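Local coordinates for hypothetical protein TM1553 (Thermotoga maritima, PDB 1VRM) that belongs to the ApbE family and probably acts as a flavin transferase that attaches FMN to proteins, as characterised members do, at residues G261-I267 and H303-E309; L98-F103 and A277-A281. All coordinates share one frame; numbering follows the deposited sequence.

Contact 1 pairs two neighbouring antiparallel strands in an eight-stranded sheet, and contact 2 seats the loop 98-103 against helix 272-296, the helix that joins those strands in the chain and packs on one face of their sheet. The centres of the two contacts lie about 14 Å apart, and they meet where Ile267 CG1 of contact 1 comes within 3.6 Å of Ser279 CA of contact 2. An unidentified bound molecule touches contact 2, hydrogen-bonding with Ser279 OG, Thr280 OG1 and Ala102 O. It probably comes from the crystallisation liquor, though it may mark a pocket between loop and helix, with contact 1 behind the helix as part of the sheet.

Contact 1 (G261-I267 and H303-E309); sequences GVWSVTI and HLLIVLE
Ser264 and Val307 exchange a pair of backbone hydrogen bonds, Ser264 N to Val307 O and Val307 N to Ser264 O. A second pair runs from Thr266 N to Leu305 O and from Leu305 N to Thr266 O, each 2.9 Å. The strands 264-267 and 303-308 so laced are antiparallel, 168° between their directions. Val307 O also accepts from Trp263 N at 2.9 Å, so two successive amides grip one carbonyl. This is a classic beta bulge, where the register slips by one residue as the chain turns its corner at Trp263. Beyond it, Glu309 N reaches Gly261 O at 3.0 Å from above the carbonyl plane. Apolar contacts follow on the face turned to helix 272-296: Val265 CG2 lies alongside Ile306 CG1, and Ile267 CD1 presses on Leu304 CB at 3.4 Å, tighter than usual. On the other face Val307 CG2 meets Ser264 OG. At the bulge, Trp263 turns CG away from its carbonyl carbon (chi1 -73°), which lays the indole across Glu309. Glu309 CA sits over the face of the Trp263 five-membered ring, 3.6 Å from its centroid and 9° off the normal, a CH-pi contact. Trp263 CE3 touches Val307 CG1 at 4.0 Å, and Arg215 makes a cation-pi contact with the same tryptophan. Replacing Trp263 with an alanine would probably leave Glu309 CA without the ring face over it and Arg215 without its cation-pi partner. Waters complete the polar contacts. One lies in the indole plane, accepting from Trp263 NE1 and donating to Glu309 OE2; another joins Ser264 OG, Thr266 OG1 and Leu305 O, while Thr266 OG1 also bonds Thr232 OG1.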
loop_
_atom_site.group_PDB
_atom_site.type_symbol
_atom_site.label_atom_id
_atom_site.label_comp_id
_atom_site.label_asym_id
_atom_site.label_seq_id
_atom_site.Cartn_x
_atom_site.Cartn_y
_atom_site.Cartn_z
ATOM N N GLY A 261 11.157 -15.474 -1.792
ATOM C CA GLY A 261 11.623 -15.532 -3.165
ATOM C C GLY A 261 11.757 -14.190 -3.854
ATOM O O GLY A 261 12.289 -14.116 -4.961
ATOM N N VAL A 262 11.370 -13.122 -3.155
ATOM C CA VAL A 262 11.269 -11.776 -3.754
ATOM C C VAL A 262 11.779 -10.717 -2.770
ATOM O O VAL A 262 11.451 -10.749 -1.580
ATOM C CB VAL A 262 9.784 -11.438 -4.127
ATOM C CG1 VAL A 262 9.712 -10.076 -4.843
ATOM C CG2 VAL A 262 9.178 -12.516 -4.971
ATOM N N TRP A 263 12.620 -9.795 -3.232
ATOM C CA TRP A 263 13.099 -8.714 -2.415
ATOM C C TRP A 263 12.246 -7.446 -2.552
ATOM O O TRP A 263 11.936 -6.758 -1.555
ATOM C CB TRP A 263 14.565 -8.410 -2.678
ATOM C CG TRP A 263 15.517 -9.454 -2.117
ATOM C CD1 TRP A 263 15.243 -10.444 -1.219
ATOM C CD2 TRP A 263 16.934 -9.542 -2.381
ATOM N NE1 TRP A 263 16.397 -11.164 -0.938
ATOM C CE2 TRP A 263 17.442 -10.614 -1.624
ATOM C CE3 TRP A 263 17.803 -8.800 -3.157
ATOM C CZ2 TRP A 263 18.799 -10.968 -1.655
ATOM C CZ3 TRP A 263 19.161 -9.164 -3.179
ATOM C CH2 TRP A 263 19.621 -10.226 -2.448
ATOM N N SER A 264 11.863 -7.120 -3.781
ATOM C CA SER A 264 10.938 -5.988 -3.984
ATOM C C SER A 264 10.176 -6.046 -5.277
ATOM O O SER A 264 10.579 -6.724 -6.230
ATOM C CB SER A 264 11.652 -4.659 -3.880
ATOM O OG SER A 264 12.559 -4.483 -4.936
ATOM N N VAL A 265 9.030 -5.376 -5.292
ATOM C CA VAL A 265 8.261 -5.219 -6.525
ATOM C C VAL A 265 7.834 -3.752 -6.572
ATOM O O VAL A 265 7.303 -3.243 -5.584
ATOM C CB VAL A 265 6.986 -6.077 -6.533
ATOM C CG1 VAL A 265 6.083 -5.713 -7.726
ATOM C CG2 VAL A 265 7.299 -7.588 -6.505
ATOM N N THR A 266 8.085 -3.113 -7.710
ATOM C CA THR A 266 7.792 -1.701 -7.955
ATOM C C THR A 266 6.800 -1.638 -9.104
ATOM O O THR A 266 7.018 -2.287 -10.145
ATOM C CB THR A 266 9.076 -0.911 -8.378
ATOM O OG1 THR A 266 10.077 -0.967 -7.312
ATOM C CG2 THR A 266 8.727 0.487 -8.714
ATOM N N ILE A 267 5.705 -0.923 -8.882
ATOM C CA ILE A 267 4.640 -0.805 -9.861
ATOM C C ILE A 267 4.404 0.649 -10.198
ATOM O O ILE A 267 4.224 1.469 -9.317
ATOM C CB ILE A 267 3.314 -1.301 -9.263
ATOM C CG1 ILE A 267 3.421 -2.750 -8.802
ATOM C CG2 ILE A 267 2.137 -1.108 -10.151
ATOM C CD1 ILE A 267 3.655 -3.677 -9.825
ATOM N N HIS A 303 2.635 -1.677 -14.369
ATOM C CA HIS A 303 3.847 -1.771 -15.109
ATOM C C HIS A 303 4.957 -1.937 -14.131
ATOM O O HIS A 303 5.166 -1.050 -13.283
ATOM C CB HIS A 303 3.966 -0.526 -15.977
ATOM C CG HIS A 303 2.728 -0.356 -16.799
ATOM N ND1 HIS A 303 2.388 -1.242 -17.808
ATOM C CD2 HIS A 303 1.644 0.437 -16.609
ATOM C CE1 HIS A 303 1.165 -0.958 -18.239
ATOM N NE2 HIS A 303 0.696 0.056 -17.536
ATOM N N LEU A 304 5.710 -3.035 -14.228
ATOM C CA LEU A 304 6.481 -3.439 -13.062
ATOM C C LEU A 304 7.922 -3.824 -13.236
ATOM O O LEU A 304 8.379 -4.216 -14.318
ATOM C CB LEU A 304 5.794 -4.545 -12.343
ATOM C CG LEU A 304 5.859 -5.938 -12.898
ATOM C CD1 LEU A 304 5.216 -6.900 -11.909
ATOM C CD2 LEU A 304 5.186 -6.021 -14.268
ATOM N N LEU A 305 8.626 -3.727 -12.118
ATOM C CA LEU A 305 9.999 -4.179 -11.990
ATOM C C LEU A 305 10.068 -5.015 -10.721
ATOM O O LEU A 305 9.657 -4.539 -9.651
ATOM C CB LEU A 305 10.940 -2.992 -11.843
ATOM C CG LEU A 305 12.437 -3.279 -11.658
ATOM C CD1 LEU A 305 13.260 -2.116 -12.058
ATOM C CD2 LEU A 305 12.750 -3.588 -10.204
ATOM N N ILE A 306 10.593 -6.233 -10.824
ATOM C CA ILE A 306 10.740 -7.140 -9.693
ATOM C C ILE A 306 12.228 -7.355 -9.423
ATOM O O ILE A 306 12.993 -7.602 -10.334
ATOM C CB ILE A 306 10.124 -8.525 -10.005
ATOM C CG1 ILE A 306 8.657 -8.405 -10.387
ATOM C CG2 ILE A 306 10.329 -9.470 -8.837
ATOM C CD1 ILE A 306 8.083 -9.621 -10.958
ATOM N N VAL A 307 12.633 -7.273 -8.151
ATOM C CA VAL A 307 13.961 -7.695 -7.755
ATOM C C VAL A 307 13.769 -9.018 -7.030
ATOM O O VAL A 307 13.171 -9.061 -5.946
ATOM C CB VAL A 307 14.632 -6.706 -6.806
ATOM C CG1 VAL A 307 16.057 -7.241 -6.447
ATOM C CG2 VAL A 307 14.679 -5.308 -7.410
ATOM N N LEU A 308 14.218 -10.086 -7.654
ATOM C CA LEU A 308 14.074 -11.406 -7.090
ATOM C C LEU A 308 15.103 -11.605 -5.965
ATOM O O LEU A 308 16.085 -10.877 -5.891
ATOM C CB LEU A 308 14.284 -12.440 -8.171
ATOM C CG LEU A 308 13.272 -12.401 -9.293
ATOM C CD1 LEU A 308 13.811 -13.251 -10.440
ATOM C CD2 LEU A 308 11.910 -12.848 -8.770
ATOM N N GLU A 309 14.816 -12.536 -5.072
ATOM C CA GLU A 309 15.787 -12.918 -4.062
ATOM C C GLU A 309 17.096 -13.252 -4.742
ATOM O O GLU A 309 17.126 -14.032 -5.678
ATOM C CB GLU A 309 15.281 -14.101 -3.278
ATOM C CG GLU A 309 16.244 -14.623 -2.231
ATOM C CD GLU A 309 15.607 -15.748 -1.463
ATOM O OE1 GLU A 309 14.894 -16.576 -2.083
ATOM O OE2 GLU A 309 15.839 -15.801 -0.225
HETATM O O HOH W 1 12.954 -15.349 0.501
HETATM O O HOH W 2 16.686 -12.992 1.237
HETATM O O HOH W 3 11.315 -3.451 -7.168
#

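Contact 2 (L98-F103 and A277-A281); sequences LTDGAF and ALSTA
Phe103 and Thr99 bring a helix-ending loop against helix 272-296. The loop opens with a Schellman motif, Asp100 being its C-prime residue, and runs through a type I' turn from Thr99 to Ala102, closed by Ala102 N to Thr99 O. Phe103 follows the turn, and its side chain lies against the helix. Phe103 CB lies 4.0 Å from Ala281 CB and also near Ala277 O; with CG anti to the backbone N (chi1 171°), the ring heads back along the helix toward Ala277. Phe103 CD1 has Ala277 O at 3.7 Å and, at the ring edge, Thr280 CG2. Farther out, Phe103 CE1 approaches Ala277 CB, which sits over the centre of the Phe103 ring, 11° off its normal, in a CH-pi contact. Ala92 and Phe95 of helix 83-98 also touch this side chain. Thr99 CG2 touches both Ala281 CB and Leu278 CD2, 3.7 Å from each, while Ala102 CB adds a contact to Ala281 CB. The small alanines thus let the loop come close, Phe103 and Ala281 being 4.5 Å apart between their CA atoms. Thr99 OG1, already bonded to Phe95 O, accepts a hydrogen bond from Phe103 N at 3.2 Å, N-H...O angle 158°.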
loop_
_atom_site.group_PDB
_atom_site.type_symbol
_atom_site.label_atom_id
_atom_site.label_comp_id
_atom_site.label_asym_id
_atom_site.label_seq_id
_atom_site.Cartn_x
_atom_site.Cartn_y
_atom_site.Cartn_z
ATOM N N LEU A 98 -9.657 -9.463 -7.717
ATOM C CA LEU A 98 -8.899 -9.337 -8.942
ATOM C C LEU A 98 -7.634 -10.177 -8.900
ATOM O O LEU A 98 -7.169 -10.691 -9.930
ATOM C CB LEU A 98 -8.513 -7.868 -9.144
ATOM C CG LEU A 98 -7.677 -7.513 -10.349
ATOM C CD1 LEU A 98 -8.496 -7.795 -11.617
ATOM C CD2 LEU A 98 -7.262 -6.051 -10.241
ATOM N N THR A 99 -7.027 -10.284 -7.711
ATOM C CA THR A 99 -5.753 -10.993 -7.558
ATOM C C THR A 99 -5.875 -12.414 -6.943
ATOM O O THR A 99 -4.877 -12.983 -6.474
ATOM C CB THR A 99 -4.747 -10.103 -6.766
ATOM O OG1 THR A 99 -5.282 -9.880 -5.451
ATOM C CG2 THR A 99 -4.556 -8.802 -7.435
ATOM N N ASP A 100 -7.099 -12.958 -6.889
ATOM C CA ASP A 100 -7.383 -14.232 -6.285
ATOM C C ASP A 100 -6.823 -14.343 -4.902
ATOM O O ASP A 100 -6.264 -15.371 -4.509
ATOM C CB ASP A 100 -6.854 -15.360 -7.170
ATOM C CG ASP A 100 -7.442 -15.307 -8.598
ATOM O OD1 ASP A 100 -8.643 -15.013 -8.754
ATOM O OD2 ASP A 100 -6.691 -15.547 -9.570
ATOM N N GLY A 101 -6.958 -13.263 -4.144
ATOM C CA GLY A 101 -6.531 -13.242 -2.754
ATOM C C GLY A 101 -5.065 -13.037 -2.492
ATOM O O GLY A 101 -4.645 -13.113 -1.338
ATOM N N ALA A 102 -4.270 -12.807 -3.531
ATOM C CA ALA A 102 -2.841 -12.490 -3.307
ATOM C C ALA A 102 -2.659 -11.186 -2.516
ATOM O O ALA A 102 -1.849 -11.116 -1.567
ATOM C CB ALA A 102 -2.091 -12.442 -4.617
ATOM N N PHE A 103 -3.409 -10.158 -2.897
ATOM C CA PHE A 103 -3.705 -9.033 -1.994
ATOM C C PHE A 103 -4.982 -9.432 -1.263
ATOM O O PHE A 103 -5.968 -9.806 -1.910
ATOM C CB PHE A 103 -3.920 -7.730 -2.775
ATOM C CG PHE A 103 -4.421 -6.609 -1.922
ATOM C CD1 PHE A 103 -3.548 -5.803 -1.215
ATOM C CD2 PHE A 103 -5.774 -6.384 -1.794
ATOM C CE1 PHE A 103 -4.046 -4.758 -0.436
ATOM C CE2 PHE A 103 -6.276 -5.330 -0.986
ATOM C CZ PHE A 103 -5.415 -4.564 -0.294
ATOM N N ALA A 277 -1.909 -1.522 -3.975
ATOM C CA ALA A 277 -2.531 -2.846 -3.833
ATOM C C ALA A 277 -1.814 -3.884 -4.690
ATOM O O ALA A 277 -1.571 -5.011 -4.268
ATOM C CB ALA A 277 -3.985 -2.846 -4.177
ATOM N N LEU A 278 -1.502 -3.511 -5.936
ATOM C CA LEU A 278 -0.908 -4.460 -6.841
ATOM C C LEU A 278 0.571 -4.703 -6.566
ATOM O O LEU A 278 1.075 -5.778 -6.860
ATOM C CB LEU A 278 -1.175 -4.084 -8.291
ATOM C CG LEU A 278 -2.648 -4.116 -8.693
ATOM C CD1 LEU A 278 -2.809 -3.845 -10.182
ATOM C CD2 LEU A 278 -3.323 -5.419 -8.358
ATOM N N SER A 279 1.238 -3.796 -5.872
ATOM C CA SER A 279 2.645 -4.055 -5.544
ATOM C C SER A 279 2.675 -5.164 -4.468
ATOM O O SER A 279 3.526 -6.021 -4.507
ATOM C CB SER A 279 3.402 -2.816 -5.109
ATOM O OG SER A 279 2.940 -2.333 -3.864
ATOM N N THR A 280 1.699 -5.136 -3.543
ATOM C CA THR A 280 1.578 -6.176 -2.540
ATOM C C THR A 280 1.262 -7.506 -3.210
ATOM O O THR A 280 1.891 -8.516 -2.953
ATOM C CB THR A 280 0.474 -5.769 -1.522
ATOM O OG1 THR A 280 0.875 -4.539 -0.869
ATOM C CG2 THR A 280 0.229 -6.852 -0.491
ATOM N N ALA A 281 0.247 -7.511 -4.073
ATOM C CA ALA A 281 -0.131 -8.749 -4.748
ATOM C C ALA A 281 1.027 -9.316 -5.583
ATOM O O ALA A 281 1.288 -10.509 -5.592
ATOM C CB ALA A 281 -1.308 -8.520 -5.679
#